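Local coordinates for pollen-specific leucine-rich repeat extensin-like protein 1 (Arabidopsis thaliana, PDB 6TME) that probably binds RALF peptide signals through its leucine-rich repeat domain in the pollen cell wall, helping to guard pollen tube integrity during growth, at residues L274-M287 and F297-S309. Numbering follows the deposited sequence.
With SO4 (sulfate ion), chain K.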
# COMPACT_ATOMS: atom_id res chain seq x y z
N LEU A 274 17.64 -10.96 14.71
CA LEU A 274 16.68 -11.52 13.79
C LEU A 274 16.15 -12.81 14.40
O LEU A 274 16.94 -13.61 14.91
CB LEU A 274 17.31 -11.80 12.43
CG LEU A 274 17.83 -10.54 11.77
CD1 LEU A 274 18.36 -10.81 10.36
CD2 LEU A 274 16.73 -9.48 11.76
N PRO A 275 14.84 -13.02 14.43
CA PRO A 275 14.33 -14.28 14.96
C PRO A 275 14.68 -15.43 14.03
O PRO A 275 14.60 -15.30 12.81
CB PRO A 275 12.82 -14.05 15.05
CG PRO A 275 12.55 -12.87 14.21
CD PRO A 275 13.78 -12.03 14.21
N SER A 276 15.08 -16.55 14.64
CA SER A 276 15.39 -17.75 13.87
C SER A 276 14.17 -18.29 13.14
O SER A 276 14.32 -19.02 12.16
CB SER A 276 15.97 -18.83 14.80
OG SER A 276 15.18 -18.96 15.97
N THR A 277 12.96 -17.94 13.60
CA THR A 277 11.73 -18.31 12.91
C THR A 277 11.65 -17.76 11.49
O THR A 277 10.80 -18.22 10.72
CB THR A 277 10.53 -17.81 13.72
OG1 THR A 277 10.73 -16.44 14.08
CG2 THR A 277 10.35 -18.63 14.98
N LEU A 278 12.50 -16.81 11.12
CA LEU A 278 12.44 -16.28 9.76
C LEU A 278 12.77 -17.34 8.73
O LEU A 278 12.57 -17.09 7.53
CB LEU A 278 13.37 -15.08 9.61
CG LEU A 278 12.91 -13.84 10.37
CD1 LEU A 278 13.97 -12.77 10.37
CD2 LEU A 278 11.65 -13.29 9.76
N SER A 279 13.24 -18.53 9.14
CA SER A 279 13.43 -19.59 8.16
C SER A 279 12.11 -20.12 7.63
O SER A 279 12.11 -20.85 6.64
CB SER A 279 14.24 -20.75 8.76
OG SER A 279 13.57 -21.35 9.86
N GLY A 280 10.99 -19.75 8.25
CA GLY A 280 9.68 -20.06 7.72
C GLY A 280 9.23 -19.20 6.55
O GLY A 280 8.15 -19.44 6.00
N LEU A 281 10.01 -18.19 6.15
CA LEU A 281 9.63 -17.34 5.02
C LEU A 281 9.98 -18.03 3.70
O LEU A 281 10.81 -17.58 2.92
CB LEU A 281 10.30 -15.98 5.14
CG LEU A 281 9.92 -15.21 6.41
CD1 LEU A 281 10.61 -13.85 6.42
CD2 LEU A 281 8.40 -15.08 6.55
N ALA A 282 9.30 -19.16 3.47
CA ALA A 282 9.66 -20.04 2.36
C ALA A 282 9.54 -19.37 1.00
O ALA A 282 10.10 -19.88 0.03
CB ALA A 282 8.78 -21.30 2.41
N ASN A 283 8.85 -18.23 0.91
CA ASN A 283 8.63 -17.58 -0.38
C ASN A 283 9.29 -16.21 -0.50
O ASN A 283 9.18 -15.59 -1.56
CB ASN A 283 7.13 -17.41 -0.66
CG ASN A 283 6.53 -18.61 -1.38
OD1 ASN A 283 6.78 -18.82 -2.57
ND2 ASN A 283 5.76 -19.41 -0.65
N VAL A 284 9.96 -15.71 0.55
CA VAL A 284 10.39 -14.33 0.53
C VAL A 284 11.42 -14.14 -0.56
O VAL A 284 12.31 -14.99 -0.76
CB VAL A 284 10.90 -13.87 1.90
CG1 VAL A 284 12.30 -14.34 2.18
CG2 VAL A 284 10.80 -12.34 1.99
N GLU A 285 11.26 -13.08 -1.34
CA GLU A 285 12.20 -12.76 -2.41
C GLU A 285 13.02 -11.53 -2.10
O GLU A 285 14.24 -11.52 -2.33
CB GLU A 285 11.44 -12.56 -3.72
CG GLU A 285 10.90 -13.86 -4.30
CD GLU A 285 9.86 -13.63 -5.39
OE1 GLU A 285 9.81 -12.51 -5.95
OE2 GLU A 285 9.07 -14.56 -5.67
N GLN A 286 12.37 -10.51 -1.56
CA GLN A 286 12.98 -9.25 -1.16
C GLN A 286 12.82 -9.13 0.34
O GLN A 286 11.70 -9.22 0.85
CB GLN A 286 12.31 -8.07 -1.88
CG GLN A 286 12.32 -8.15 -3.40
CD GLN A 286 13.67 -7.79 -4.00
OE1 GLN A 286 14.39 -6.92 -3.49
NE2 GLN A 286 14.01 -8.45 -5.09
N MET A 287 13.93 -8.97 1.04
CA MET A 287 13.92 -8.82 2.49
C MET A 287 14.93 -7.75 2.85
O MET A 287 16.11 -7.87 2.51
CB MET A 287 14.23 -10.14 3.20
CG MET A 287 13.79 -10.13 4.68
SD MET A 287 13.49 -11.76 5.41
CE MET A 287 15.09 -12.52 5.25
N PHE A 297 23.89 -12.29 15.03
CA PHE A 297 24.37 -13.10 13.93
C PHE A 297 23.33 -13.17 12.82
O PHE A 297 22.12 -13.22 13.10
CB PHE A 297 24.72 -14.51 14.43
CG PHE A 297 25.97 -15.06 13.84
CD1 PHE A 297 27.21 -14.73 14.36
CD2 PHE A 297 25.91 -15.90 12.73
CE1 PHE A 297 28.37 -15.22 13.80
CE2 PHE A 297 27.07 -16.41 12.16
CZ PHE A 297 28.30 -16.06 12.70
N VAL A 298 23.79 -13.13 11.57
CA VAL A 298 22.97 -13.46 10.41
C VAL A 298 23.44 -14.83 9.93
O VAL A 298 24.59 -14.98 9.49
CB VAL A 298 23.08 -12.42 9.29
CG1 VAL A 298 22.21 -12.81 8.10
CG2 VAL A 298 22.72 -11.01 9.81
N THR A 299 22.56 -15.82 10.02
CA THR A 299 22.86 -17.22 9.77
C THR A 299 22.40 -17.63 8.38
O THR A 299 21.64 -16.93 7.70
CB THR A 299 22.15 -18.09 10.81
OG1 THR A 299 20.74 -17.95 10.61
CG2 THR A 299 22.47 -17.62 12.20
N ASP A 300 22.83 -18.82 7.96
CA ASP A 300 22.34 -19.36 6.70
C ASP A 300 20.95 -19.96 6.84
O ASP A 300 20.34 -20.33 5.84
CB ASP A 300 23.31 -20.39 6.13
CG ASP A 300 23.53 -21.56 7.06
OD1 ASP A 300 23.14 -21.45 8.25
OD2 ASP A 300 24.07 -22.59 6.60
N ASN A 301 20.45 -20.06 8.08
CA ASN A 301 19.02 -20.28 8.30
C ASN A 301 18.21 -19.34 7.43
O ASN A 301 17.18 -19.72 6.86
CB ASN A 301 18.71 -20.05 9.78
CG ASN A 301 17.67 -20.99 10.30
OD1 ASN A 301 17.38 -22.01 9.68
ND2 ASN A 301 17.10 -20.65 11.46
N ILE A 302 18.69 -18.11 7.28
CA ILE A 302 18.01 -17.06 6.57
C ILE A 302 18.58 -16.86 5.17
O ILE A 302 17.85 -16.79 4.18
CB ILE A 302 18.08 -15.76 7.40
CG1 ILE A 302 17.29 -15.95 8.70
CG2 ILE A 302 17.61 -14.57 6.61
CD1 ILE A 302 17.63 -14.96 9.79
N CYS A 303 19.91 -16.81 5.06
CA CYS A 303 20.56 -16.49 3.80
C CYS A 303 20.42 -17.58 2.74
O CYS A 303 20.67 -17.31 1.56
CB CYS A 303 22.03 -16.19 4.04
SG CYS A 303 22.28 -14.71 5.08
N LYS A 304 19.99 -18.79 3.11
CA LYS A 304 19.80 -19.85 2.13
C LYS A 304 18.33 -20.16 1.87
O LYS A 304 18.02 -21.20 1.30
CB LYS A 304 20.59 -21.09 2.53
CG LYS A 304 22.04 -20.92 2.10
CD LYS A 304 23.06 -21.81 2.80
CE LYS A 304 22.86 -23.28 2.51
NZ LYS A 304 24.17 -23.99 2.64
N LEU A 305 17.43 -19.25 2.26
CA LEU A 305 16.03 -19.39 1.90
C LEU A 305 15.90 -19.49 0.38
O LEU A 305 16.61 -18.79 -0.35
CB LEU A 305 15.23 -18.21 2.44
CG LEU A 305 14.95 -18.20 3.95
CD1 LEU A 305 14.57 -16.81 4.45
CD2 LEU A 305 13.86 -19.19 4.33
N PRO A 306 15.02 -20.36 -0.12
CA PRO A 306 15.11 -20.77 -1.54
C PRO A 306 14.77 -19.69 -2.56
O PRO A 306 15.36 -19.68 -3.65
CB PRO A 306 14.11 -21.92 -1.62
CG PRO A 306 13.13 -21.63 -0.51
CD PRO A 306 13.95 -21.07 0.60
N LYS A 307 13.82 -18.81 -2.27
CA LYS A 307 13.45 -17.78 -3.23
C LYS A 307 14.08 -16.43 -2.92
O LYS A 307 13.87 -15.47 -3.67
CB LYS A 307 11.92 -17.66 -3.32
CG LYS A 307 11.28 -18.89 -3.99
CD LYS A 307 9.76 -18.83 -3.98
CE LYS A 307 9.24 -17.59 -4.73
NZ LYS A 307 7.80 -17.27 -4.47
N LEU A 308 14.88 -16.36 -1.86
CA LEU A 308 15.45 -15.09 -1.41
C LEU A 308 16.50 -14.63 -2.40
O LEU A 308 17.53 -15.29 -2.55
CB LEU A 308 16.05 -15.27 -0.02
CG LEU A 308 16.82 -14.03 0.43
CD1 LEU A 308 15.92 -12.78 0.46
CD2 LEU A 308 17.44 -14.31 1.79
N SER A 309 16.28 -13.50 -3.05
CA SER A 309 17.24 -13.03 -4.05
C SER A 309 17.90 -11.69 -3.71
O SER A 309 18.93 -11.38 -4.30
CB SER A 309 16.57 -12.94 -5.43
OG SER A 309 15.70 -11.83 -5.54
S SO4 K . 27.38 -21.76 4.80
O1 SO4 K . 27.77 -21.86 3.39
O2 SO4 K . 27.41 -20.36 5.23
O3 SO4 K . 28.32 -22.53 5.61
O4 SO4 K . 26.03 -22.31 4.97
O HOH W 1 20.55 -11.73 14.37
O HOH W 2 12.87 -17.68 0.01
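Lys307 NZ is gripped by two acceptors of the preceding turn, an example of polar side chains linking successive turns of a leucine-rich repeat solenoid. It gives a hydrogen bond of 2.7 Å to Asn283 OD1, in the carbonyl plane and on a lone pair, and a salt bridge of 3.2 Å to Glu285 OE2. The lysine chain runs alongside Asn283, and its bend at chi3 (60°) turns the ammonium between the two oxygens. With an alanine at Asn283, the ammonium would probably keep only Glu285 here and be freer to swing, and Asn258 O would lose its amide donor. Glu285 OE1 is hydrogen-bonded to an aromatic side chain of another protein's chain. Ser309 N donates to Glu285 O at 2.9 Å, a backbone hydrogen bond just ahead of strands 286-288 and 310-312. Inside, Met287 CE meets Ile302 CG2 at 3.5 Å, the two side chains crossing nearly at right angles, and Leu305 CD1 packs 4.1 Å from Val284 CG1. The short helix 300-303 packs against the 3-10 segment 276-280, where Leu278 CB meets Ile302 CG1 at 4.1 Å, while strand 286-288 lies parallel between strands 262-264 and 310-312, whose Phe311 also touches Ile302.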